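Local coordinates for protein LytB (Plasmodium falciparum, PDB 4N7B) that reduces (E)-4-hydroxy-3-methylbut-2-enyl diphosphate to isopentenyl and dimethylallyl diphosphate with an iron-sulfur cluster, the last step of the apicoplast isoprenoid precursor pathway, at residues 265-268 against 269-273; 486-489 against 490-493; 447-450 against 451-455. All coordinates share one frame; numbering follows the deposited sequence.

Contact 1: 265-268 against 269-273; sequences CKKL and EKEGA
Cys265 gives its carbonyl O to Glu269 N at 2.9 Å, an ordinary helical bond near the end of helix 262-271. The side chain of Glu269 runs back beside that same carbonyl, its CG 3.5 Å from Cys265 O, while Cys265's own side chain packs on Phe275 of the next strand. Lys266 O takes Lys270 N in the same way. Lys267 O receives Glu271 N, and here the side chains also meet: CG of Lys267 stands anti to its backbone nitrogen (chi1 -178°) and the chain stays extended, which lays CG and CE against OE2 of Glu271. The closest approach is Lys267 CE to Glu271 OE2, 3.4 Å; the ammonium lies farther on, with NZ 4.5 Å from OE2, too far for a salt bridge. The other oxygen, Glu271 OE1, faces Leu268 CD2. Leu268 O accepts Ala273 N at 2.9 Å (161°), and inside it Gly272 N bonds to Glu269 O; this pair makes the Schellman motif, with Gly272 at positive phi (119°). Gly272 N also makes a weak, bent bond to Leu268 O. The chain thereby turns into strand 273-276 of a beta-alpha-beta unit, and Ala273 CB comes to rest 4.0 Å from Leu268 CB. Carbon of Leu268 and Ala273 fills the buried side, whereas Lys267 and Glu271 probably attract each other only through a modest, solvent-weakened electrostatic term.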
ATOM      1  N   CYS A 265       6.897  -2.764  11.950  1.00 36.95           N
ATOM      2  CA  CYS A 265       6.576  -4.105  12.419  1.00 42.87           C
ATOM      3  C   CYS A 265       7.464  -4.528  13.574  1.00 43.35           C
ATOM      4  O   CYS A 265       7.004  -5.177  14.514  1.00 42.78           O
ATOM      5  CB  CYS A 265       6.726  -5.100  11.275  1.00 44.46           C
ATOM      6  SG  CYS A 265       5.378  -5.046  10.116  1.00 44.87           S
ATOM      7  N   LYS A 266       8.741  -4.182  13.503  1.00 50.69           N
ATOM      8  CA  LYS A 266       9.660  -4.542  14.570  1.00 55.45           C
ATOM      9  C   LYS A 266       9.221  -3.849  15.861  1.00 56.00           C
ATOM     10  O   LYS A 266       9.299  -4.431  16.947  1.00 58.02           O
ATOM     11  CB  LYS A 266      11.087  -4.146  14.203  1.00 54.84           C
ATOM     12  CG  LYS A 266      12.092  -4.363  15.314  1.00 67.22           C
ATOM     13  CD  LYS A 266      13.390  -3.619  15.026  1.00 77.74           C
ATOM     14  CE  LYS A 266      14.387  -3.718  16.184  1.00 80.44           C
ATOM     15  NZ  LYS A 266      15.619  -2.913  15.922  1.00 76.73           N
ATOM     16  N   LYS A 267       8.744  -2.613  15.744  1.00 49.31           N
ATOM     17  CA  LYS A 267       8.336  -1.855  16.923  1.00 56.40           C
ATOM     18  C   LYS A 267       7.146  -2.547  17.587  1.00 59.92           C
ATOM     19  O   LYS A 267       7.062  -2.625  18.818  1.00 60.61           O
ATOM     20  CB  LYS A 267       7.992  -0.421  16.541  1.00 50.37           C
ATOM     21  CG  LYS A 267       7.592   0.464  17.701  1.00 57.17           C
ATOM     22  CD  LYS A 267       7.148   1.830  17.191  1.00 62.44           C
ATOM     23  CE  LYS A 267       6.412   2.638  18.263  1.00 62.48           C
ATOM     24  NZ  LYS A 267       5.810   3.896  17.697  1.00 64.55           N
ATOM     25  N   LEU A 268       6.243  -3.079  16.765  1.00 49.07           N
ATOM     26  CA  LEU A 268       5.054  -3.751  17.277  1.00 48.29           C
ATOM     27  C   LEU A 268       5.398  -5.113  17.863  1.00 51.22           C
ATOM     28  O   LEU A 268       4.765  -5.555  18.826  1.00 54.03           O
ATOM     29  CB  LEU A 268       3.994  -3.890  16.184  1.00 45.81           C
ATOM     30  CG  LEU A 268       3.430  -2.546  15.710  1.00 40.78           C
ATOM     31  CD1 LEU A 268       2.488  -2.739  14.538  1.00 39.08           C
ATOM     32  CD2 LEU A 268       2.717  -1.818  16.852  1.00 41.91           C
ATOM     33  N   GLU A 269       6.404  -5.773  17.297  1.00 56.36           N
ATOM     34  CA  GLU A 269       6.838  -7.066  17.813  1.00 63.77           C
ATOM     35  C   GLU A 269       7.357  -6.888  19.230  1.00 63.52           C
ATOM     36  O   GLU A 269       7.079  -7.706  20.104  1.00 63.60           O
ATOM     37  CB  GLU A 269       7.913  -7.695  16.925  1.00 61.84           C
ATOM     38  CG  GLU A 269       7.349  -8.444  15.731  1.00 66.74           C
ATOM     39  CD  GLU A 269       8.419  -8.895  14.749  1.00 69.03           C
ATOM     40  OE1 GLU A 269       9.552  -8.368  14.804  1.00 69.69           O
ATOM     41  OE2 GLU A 269       8.128  -9.785  13.922  1.00 69.39           O
ATOM     42  N   LYS A 270       8.102  -5.806  19.444  1.00 65.12           N
ATOM     43  CA  LYS A 270       8.625  -5.474  20.764  1.00 68.71           C
ATOM     44  C   LYS A 270       7.492  -5.242  21.749  1.00 69.17           C
ATOM     45  O   LYS A 270       7.594  -5.608  22.915  1.00 71.22           O
ATOM     46  CB  LYS A 270       9.503  -4.221  20.707  1.00 68.42           C
ATOM     47  CG  LYS A 270      10.973  -4.498  20.428  1.00 73.92           C
ATOM     48  CD  LYS A 270      11.855  -3.261  20.639  1.00 79.52           C
ATOM     49  CE  LYS A 270      11.746  -2.695  22.063  1.00 84.83           C
ATOM     50  NZ  LYS A 270      12.714  -1.580  22.326  1.00 83.19           N
ATOM     51  N   GLU A 271       6.415  -4.625  21.273  1.00 68.17           N
ATOM     52  CA  GLU A 271       5.289  -4.284  22.129  1.00 64.77           C
ATOM     53  C   GLU A 271       4.391  -5.494  22.388  1.00 65.06           C
ATOM     54  O   GLU A 271       3.486  -5.425  23.217  1.00 67.15           O
ATOM     55  CB  GLU A 271       4.473  -3.141  21.511  1.00 63.13           C
ATOM     56  CG  GLU A 271       5.193  -1.797  21.474  1.00 64.24           C
ATOM     57  CD  GLU A 271       4.444  -0.737  20.672  1.00 70.87           C
ATOM     58  OE1 GLU A 271       3.207  -0.847  20.503  1.00 71.74           O
ATOM     59  OE2 GLU A 271       5.101   0.214  20.200  1.00 74.53           O
ATOM     60  N   GLY A 272       4.633  -6.596  21.674  1.00 55.77           N
ATOM     61  CA  GLY A 272       3.939  -7.846  21.949  1.00 53.27           C
ATOM     62  C   GLY A 272       3.100  -8.401  20.805  1.00 61.61           C
ATOM     63  O   GLY A 272       2.409  -9.410  20.965  1.00 63.86           O
ATOM     64  N   ALA A 273       3.151  -7.763  19.641  1.00 57.73           N
ATOM     65  CA  ALA A 273       2.443  -8.304  18.488  1.00 53.75           C
ATOM     66  C   ALA A 273       3.249  -9.441  17.860  1.00 52.85           C
ATOM     67  O   ALA A 273       4.479  -9.474  17.947  1.00 57.72           O
ATOM     68  CB  ALA A 273       2.161  -7.216  17.456  1.00 48.30           C
TER

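Contact 2: 486-489 against 490-493; sequences TPEQ and ETQK
Glu488 holds CG anti to its backbone nitrogen (chi1 178°) and then bends at chi2 (56°), while Gln492, one turn on, has CG beside its own nitrogen and a bend at chi2 (-65°); the two ends therefore converge. The firm partner of Glu488 OE1 is Arg228, in a salt bridge; Gln492 NE2 is modelled 2.5 Å from the same OE1, shorter than an ordinary N to O contact and doubtful in detail, with the carboxylate and amide planes steeply inclined to each other. The other oxygen, OE2, accepts from a water at 2.9 Å. That water also donates to Thr486 O and accepts from Thr491 OG1, joining the approach to the helix with its first turn. This is the start of helix 488-499, with Pro487 at the N-cap position: Pro487 O receives Glu490 N at 3.0 Å, the donor standing above the carbonyl plane, and Gln492 N to Glu488 O opens the regular helical pattern. Just ahead lies Ser485, which probably binds the substrate and products, as in related enzymes. Thr486 OG1 is bonded to Val436 O. A second water donates to both Gln489 OE1 and Glu490 OE2, while Glu490 OE1 bonds to Thr463. Gln489 lays its amide across the Lys493 chain, NE2 3.8 Å from CE.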
ATOM      1  N   THR A 486       5.852   4.353   5.368  1.00 26.12           N
ATOM      2  CA  THR A 486       7.112   4.831   5.974  1.00 25.76           C
ATOM      3  C   THR A 486       6.942   5.865   7.124  1.00 28.13           C
ATOM      4  O   THR A 486       6.382   6.947   6.923  1.00 28.33           O
ATOM      5  CB  THR A 486       8.014   5.461   4.898  1.00 25.12           C
ATOM      6  OG1 THR A 486       8.229   4.512   3.845  1.00 31.66           O
ATOM      7  CG2 THR A 486       9.348   5.841   5.490  1.00 25.26           C
ATOM      8  N   PRO A 487       7.460   5.544   8.325  1.00 33.54           N
ATOM      9  CA  PRO A 487       7.386   6.471   9.464  1.00 32.58           C
ATOM     10  C   PRO A 487       8.118   7.771   9.197  1.00 29.54           C
ATOM     11  O   PRO A 487       9.204   7.755   8.624  1.00 26.71           O
ATOM     12  CB  PRO A 487       8.062   5.702  10.602  1.00 32.37           C
ATOM     13  CG  PRO A 487       8.052   4.268  10.167  1.00 32.31           C
ATOM     14  CD  PRO A 487       8.126   4.279   8.676  1.00 31.18           C
ATOM     15  N   GLU A 488       7.521   8.883   9.622  1.00 23.60           N
ATOM     16  CA  GLU A 488       8.026  10.226   9.317  1.00 23.00           C
ATOM     17  C   GLU A 488       9.429  10.404   9.901  1.00 26.44           C
ATOM     18  O   GLU A 488      10.284  11.031   9.262  1.00 27.87           O
ATOM     19  CB  GLU A 488       7.068  11.310   9.830  1.00 29.52           C
ATOM     20  CG  GLU A 488       7.543  12.761   9.586  1.00 27.60           C
ATOM     21  CD  GLU A 488       7.848  13.065   8.102  1.00 35.94           C
ATOM     22  OE1 GLU A 488       8.564  14.051   7.828  1.00 34.74           O
ATOM     23  OE2 GLU A 488       7.382  12.328   7.207  1.00 29.92           O
ATOM     24  N   GLN A 489       9.688   9.827  11.078  1.00 24.68           N
ATOM     25  CA  GLN A 489      11.029   9.928  11.664  1.00 28.49           C
ATOM     26  C   GLN A 489      12.125   9.435  10.711  1.00 30.23           C
ATOM     27  O   GLN A 489      13.221  10.007  10.657  1.00 29.26           O
ATOM     28  CB  GLN A 489      11.154   9.160  12.984  1.00 32.44           C
ATOM     29  CG  GLN A 489      12.394   9.609  13.814  1.00 44.33           C
ATOM     30  CD  GLN A 489      12.766   8.650  14.965  1.00 59.87           C
ATOM     31  OE1 GLN A 489      12.096   7.639  15.200  1.00 61.06           O
ATOM     32  NE2 GLN A 489      13.847   8.975  15.683  1.00 58.41           N
ATOM     33  N   GLU A 490      11.864   8.378   9.952  1.00 27.29           N
ATOM     34  CA  GLU A 490      12.930   7.885   9.075  1.00 31.50           C
ATOM     35  C   GLU A 490      13.222   8.936   8.005  1.00 32.11           C
ATOM     36  O   GLU A 490      14.370   9.164   7.648  1.00 33.75           O
ATOM     37  CB  GLU A 490      12.592   6.535   8.472  1.00 28.70           C
ATOM     38  CG  GLU A 490      12.473   5.451   9.511  1.00 35.81           C
ATOM     39  CD  GLU A 490      13.739   5.286  10.360  1.00 37.39           C
ATOM     40  OE1 GLU A 490      14.858   5.612   9.886  1.00 38.46           O
ATOM     41  OE2 GLU A 490      13.611   4.818  11.509  1.00 40.82           O
ATOM     42  N   THR A 491      12.185   9.636   7.557  1.00 26.58           N
ATOM     43  CA  THR A 491      12.370  10.667   6.549  1.00 22.31           C
ATOM     44  C   THR A 491      13.071  11.895   7.126  1.00 26.59           C
ATOM     45  O   THR A 491      13.867  12.537   6.433  1.00 26.07           O
ATOM     46  CB  THR A 491      11.034  11.087   5.936  1.00 26.48           C
ATOM     47  OG1 THR A 491      10.405   9.939   5.368  1.00 28.27           O
ATOM     48  CG2 THR A 491      11.237  12.121   4.842  1.00 23.37           C
ATOM     49  N   GLN A 492      12.795  12.217   8.392  1.00 27.57           N
ATOM     50  CA  GLN A 492      13.441  13.359   9.034  1.00 27.85           C
ATOM     51  C   GLN A 492      14.951  13.154   9.184  1.00 27.17           C
ATOM     52  O   GLN A 492      15.726  14.104   9.083  1.00 26.15           O
ATOM     53  CB  GLN A 492      12.813  13.641  10.410  1.00 28.28           C
ATOM     54  CG  GLN A 492      11.369  14.036  10.297  1.00 35.44           C
ATOM     55  CD  GLN A 492      11.200  15.365   9.568  1.00 50.15           C
ATOM     56  OE1 GLN A 492      12.175  16.104   9.361  1.00 52.71           O
ATOM     57  NE2 GLN A 492       9.960  15.681   9.181  1.00 49.99           N
ATOM     58  N   LYS A 493      15.368  11.922   9.431  1.00 30.85           N
ATOM     59  CA  LYS A 493      16.796  11.629   9.532  1.00 29.12           C
ATOM     60  C   LYS A 493      17.496  11.964   8.206  1.00 30.41           C
ATOM     61  O   LYS A 493      18.625  12.458   8.186  1.00 31.44           O
ATOM     62  CB  LYS A 493      17.003  10.155   9.861  1.00 35.11           C
ATOM     63  CG  LYS A 493      16.388   9.715  11.186  1.00 34.97           C
ATOM     64  CD  LYS A 493      16.887   8.334  11.594  1.00 43.09           C
ATOM     65  CE  LYS A 493      16.253   7.895  12.902  1.00 49.34           C
ATOM     66  NZ  LYS A 493      16.829   6.608  13.444  1.00 54.33           N
TER
HETATM   67  O   HOH W   1       7.509   9.690   6.094  1.00 32.55           O
HETATM   68  O   HOH W   2      11.418   5.397  13.507  1.00 47.05           O

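Contact 3: 447-450 against 451-455; sequences LVYS and SQIRN. With SO4 (sulfate ion), chain D.
One face of the Tyr449 ring carries the CG2 methyl of Ile453, which sits 3.9 Å from the ring centroid and 18° off the normal, shifted toward the rim: a CH-pi contact one helical turn apart. With CG anti to the backbone nitrogen (chi1 179°), the ring extends away from that nitrogen and its OH bonds to Asp389 of helix 387-400. The Arg454 guanidinium works through its edge. NE donates to Ser450 O at 2.9 Å in a nearly straight bond with the oxygen in the guanidinium plane, and NH2 adds a weak bond to the same oxygen. NH2 is also salt-bridged to Asp388, and at the edge NH1 approaches a sulfate, probably from the crystallisation liquor, 3.1 Å from its O3; the bond to O2 is weak. Arg454 thus grips the carbonyl of Ser450 at the C-terminal end of helix 442-452, within the beta-alpha-beta unit that leads from strand 432-436 to strand 458-461. A Schellman motif ends this helix: Val456 N bonds to Ser451 O and, inside it, Asn455 N to Gln452 O, with Asn455 at positive phi. Upstream the backbone remains helical, Ile453 N meeting Tyr449 O at 3.0 Å. Gln452 lies alongside Val448, pointing the same way, its OE1 3.5 Å from CG1. Ser451, buried, bonds through OG to Val456 O and Thr433 OG1, while Ser450 OG returns to Lys446 O.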
ATOM      1  N   LEU A 447       7.138   4.402  -6.555  1.00 23.97           N
ATOM      2  CA  LEU A 447       7.564   5.800  -6.506  1.00 27.29           C
ATOM      3  C   LEU A 447       8.920   5.903  -7.182  1.00 23.36           C
ATOM      4  O   LEU A 447       9.150   6.774  -8.017  1.00 19.95           O
ATOM      5  CB  LEU A 447       7.649   6.303  -5.070  1.00 25.31           C
ATOM      6  CG  LEU A 447       6.305   6.647  -4.443  1.00 21.86           C
ATOM      7  CD1 LEU A 447       6.493   6.966  -2.974  1.00 23.30           C
ATOM      8  CD2 LEU A 447       5.676   7.816  -5.149  1.00 24.98           C
ATOM      9  N   VAL A 448       9.828   5.015  -6.814  1.00 25.13           N
ATOM     10  CA  VAL A 448      11.140   4.987  -7.449  1.00 26.75           C
ATOM     11  C   VAL A 448      10.983   4.887  -8.965  1.00 25.58           C
ATOM     12  O   VAL A 448      11.637   5.599  -9.740  1.00 28.34           O
ATOM     13  CB  VAL A 448      11.942   3.780  -6.964  1.00 26.11           C
ATOM     14  CG1 VAL A 448      13.092   3.436  -7.947  1.00 31.38           C
ATOM     15  CG2 VAL A 448      12.470   4.043  -5.592  1.00 27.56           C
ATOM     16  N   TYR A 449      10.118   3.978  -9.388  1.00 29.26           N
ATOM     17  CA  TYR A 449       9.908   3.737 -10.811  1.00 26.32           C
ATOM     18  C   TYR A 449       9.349   4.973 -11.509  1.00 29.99           C
ATOM     19  O   TYR A 449       9.734   5.282 -12.631  1.00 21.79           O
ATOM     20  CB  TYR A 449       8.948   2.576 -10.957  1.00 23.65           C
ATOM     21  CG  TYR A 449       8.579   2.161 -12.358  1.00 25.01           C
ATOM     22  CD1 TYR A 449       9.433   1.376 -13.116  1.00 24.07           C
ATOM     23  CD2 TYR A 449       7.351   2.504 -12.900  1.00 27.72           C
ATOM     24  CE1 TYR A 449       9.079   0.947 -14.389  1.00 25.29           C
ATOM     25  CE2 TYR A 449       6.990   2.088 -14.165  1.00 28.56           C
ATOM     26  CZ  TYR A 449       7.869   1.307 -14.909  1.00 29.75           C
ATOM     27  OH  TYR A 449       7.511   0.887 -16.168  1.00 32.46           O
ATOM     28  N   SER A 450       8.433   5.675 -10.850  1.00 23.29           N
ATOM     29  CA  SER A 450       7.812   6.860 -11.447  1.00 20.19           C
ATOM     30  C   SER A 450       8.869   7.888 -11.804  1.00 23.66           C
ATOM     31  O   SER A 450       8.792   8.526 -12.845  1.00 23.64           O
ATOM     32  CB  SER A 450       6.799   7.495 -10.474  1.00 20.30           C
ATOM     33  OG  SER A 450       5.711   6.623 -10.212  1.00 31.87           O
ATOM     34  N   SER A 451       9.852   8.068 -10.926  1.00 24.16           N
ATOM     35  CA  SER A 451      10.958   8.991 -11.199  1.00 19.94           C
ATOM     36  C   SER A 451      11.857   8.487 -12.326  1.00 21.05           C
ATOM     37  O   SER A 451      12.321   9.266 -13.163  1.00 21.14           O
ATOM     38  CB  SER A 451      11.785   9.182  -9.927  1.00 22.84           C
ATOM     39  OG  SER A 451      12.947   9.969 -10.148  1.00 23.20           O
ATOM     40  N   GLN A 452      12.141   7.185 -12.342  1.00 22.90           N
ATOM     41  CA  GLN A 452      13.079   6.651 -13.331  1.00 21.88           C
ATOM     42  C   GLN A 452      12.559   6.750 -14.759  1.00 24.05           C
ATOM     43  O   GLN A 452      13.321   7.104 -15.666  1.00 25.99           O
ATOM     44  CB  GLN A 452      13.430   5.202 -13.029  1.00 22.07           C
ATOM     45  CG  GLN A 452      14.215   5.017 -11.763  1.00 21.77           C
ATOM     46  CD  GLN A 452      14.344   3.559 -11.398  1.00 26.97           C
ATOM     47  OE1 GLN A 452      13.361   2.823 -11.396  1.00 32.39           O
ATOM     48  NE2 GLN A 452      15.557   3.122 -11.121  1.00 25.83           N
ATOM     49  N   ILE A 453      11.290   6.416 -14.990  1.00 26.45           N
ATOM     50  CA  ILE A 453      10.766   6.492 -16.359  1.00 32.24           C
ATOM     51  C   ILE A 453      10.624   7.954 -16.785  1.00 31.10           C
ATOM     52  O   ILE A 453      10.361   8.249 -17.956  1.00 32.36           O
ATOM     53  CB  ILE A 453       9.424   5.758 -16.524  1.00 27.76           C
ATOM     54  CG1 ILE A 453       8.364   6.356 -15.609  1.00 28.93           C
ATOM     55  CG2 ILE A 453       9.580   4.297 -16.160  1.00 23.67           C
ATOM     56  CD1 ILE A 453       6.995   5.767 -15.883  1.00 30.99           C
ATOM     57  N   ARG A 454      10.825   8.869 -15.833  1.00 31.32           N
ATOM     58  CA  ARG A 454      10.900  10.298 -16.150  1.00 27.93           C
ATOM     59  C   ARG A 454      12.377  10.755 -16.228  1.00 28.20           C
ATOM     60  O   ARG A 454      12.688  11.948 -16.219  1.00 33.01           O
ATOM     61  CB  ARG A 454      10.049  11.108 -15.164  1.00 25.34           C
ATOM     62  CG  ARG A 454       8.638  11.393 -15.688  1.00 25.50           C
ATOM     63  CD  ARG A 454       7.554  11.714 -14.539  1.00 26.25           C
ATOM     64  NE  ARG A 454       7.060  10.417 -14.128  1.00 46.34           N
ATOM     65  CZ  ARG A 454       5.876   9.899 -14.417  1.00 34.87           C
ATOM     66  NH1 ARG A 454       4.946  10.584 -15.053  1.00 28.25           N
ATOM     67  NH2 ARG A 454       5.627   8.669 -14.014  1.00 33.69           N
ATOM     68  N   ASN A 455      13.274   9.773 -16.338  1.00 26.18           N
ATOM     69  CA  ASN A 455      14.697  10.002 -16.572  1.00 31.43           C
ATOM     70  C   ASN A 455      15.453  10.606 -15.385  1.00 33.48           C
ATOM     71  O   ASN A 455      16.565  11.085 -15.542  1.00 33.19           O
ATOM     72  CB  ASN A 455      14.905  10.858 -17.816  1.00 29.16           C
ATOM     73  CG  ASN A 455      14.329  10.222 -19.049  1.00 32.54           C
ATOM     74  OD1 ASN A 455      14.265   8.996 -19.163  1.00 31.85           O
ATOM     75  ND2 ASN A 455      13.900  11.041 -19.982  1.00 42.62           N
TER
HETATM   76  S   SO4 D 403       3.870  13.718 -16.358  0.93107.99           S
HETATM   77  O1  SO4 D 403       3.216  14.960 -16.766  0.93111.02           O
HETATM   78  O2  SO4 D 403       5.075  14.028 -15.592  0.93100.51           O
HETATM   79  O3  SO4 D 403       2.956  12.933 -15.534  0.93100.28           O
HETATM   80  O4  SO4 D 403       4.235  12.954 -17.550  0.93114.66           O

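In the fold
All three contacts are partly buried helix ends. Contacts 1 and 3 are C-terminal, each closing with a Schellman motif before the next strand of its beta-alpha-beta unit, but contact 1 uses glycine and apolar carbon where contact 3 adds an arginine and a ring-methyl contact. Contact 2 is instead a helix start, and waters and carboxylates do much of its work. Contacts 2 and 3 lie on helices flanking the five-stranded sheet; contact 1 runs into an edge strand of a four-stranded one. Contact 2 comes within about 7 Å (nearest atoms) of each of the others, while contacts 1 and 3 stay about 18 Å apart at their nearest atoms.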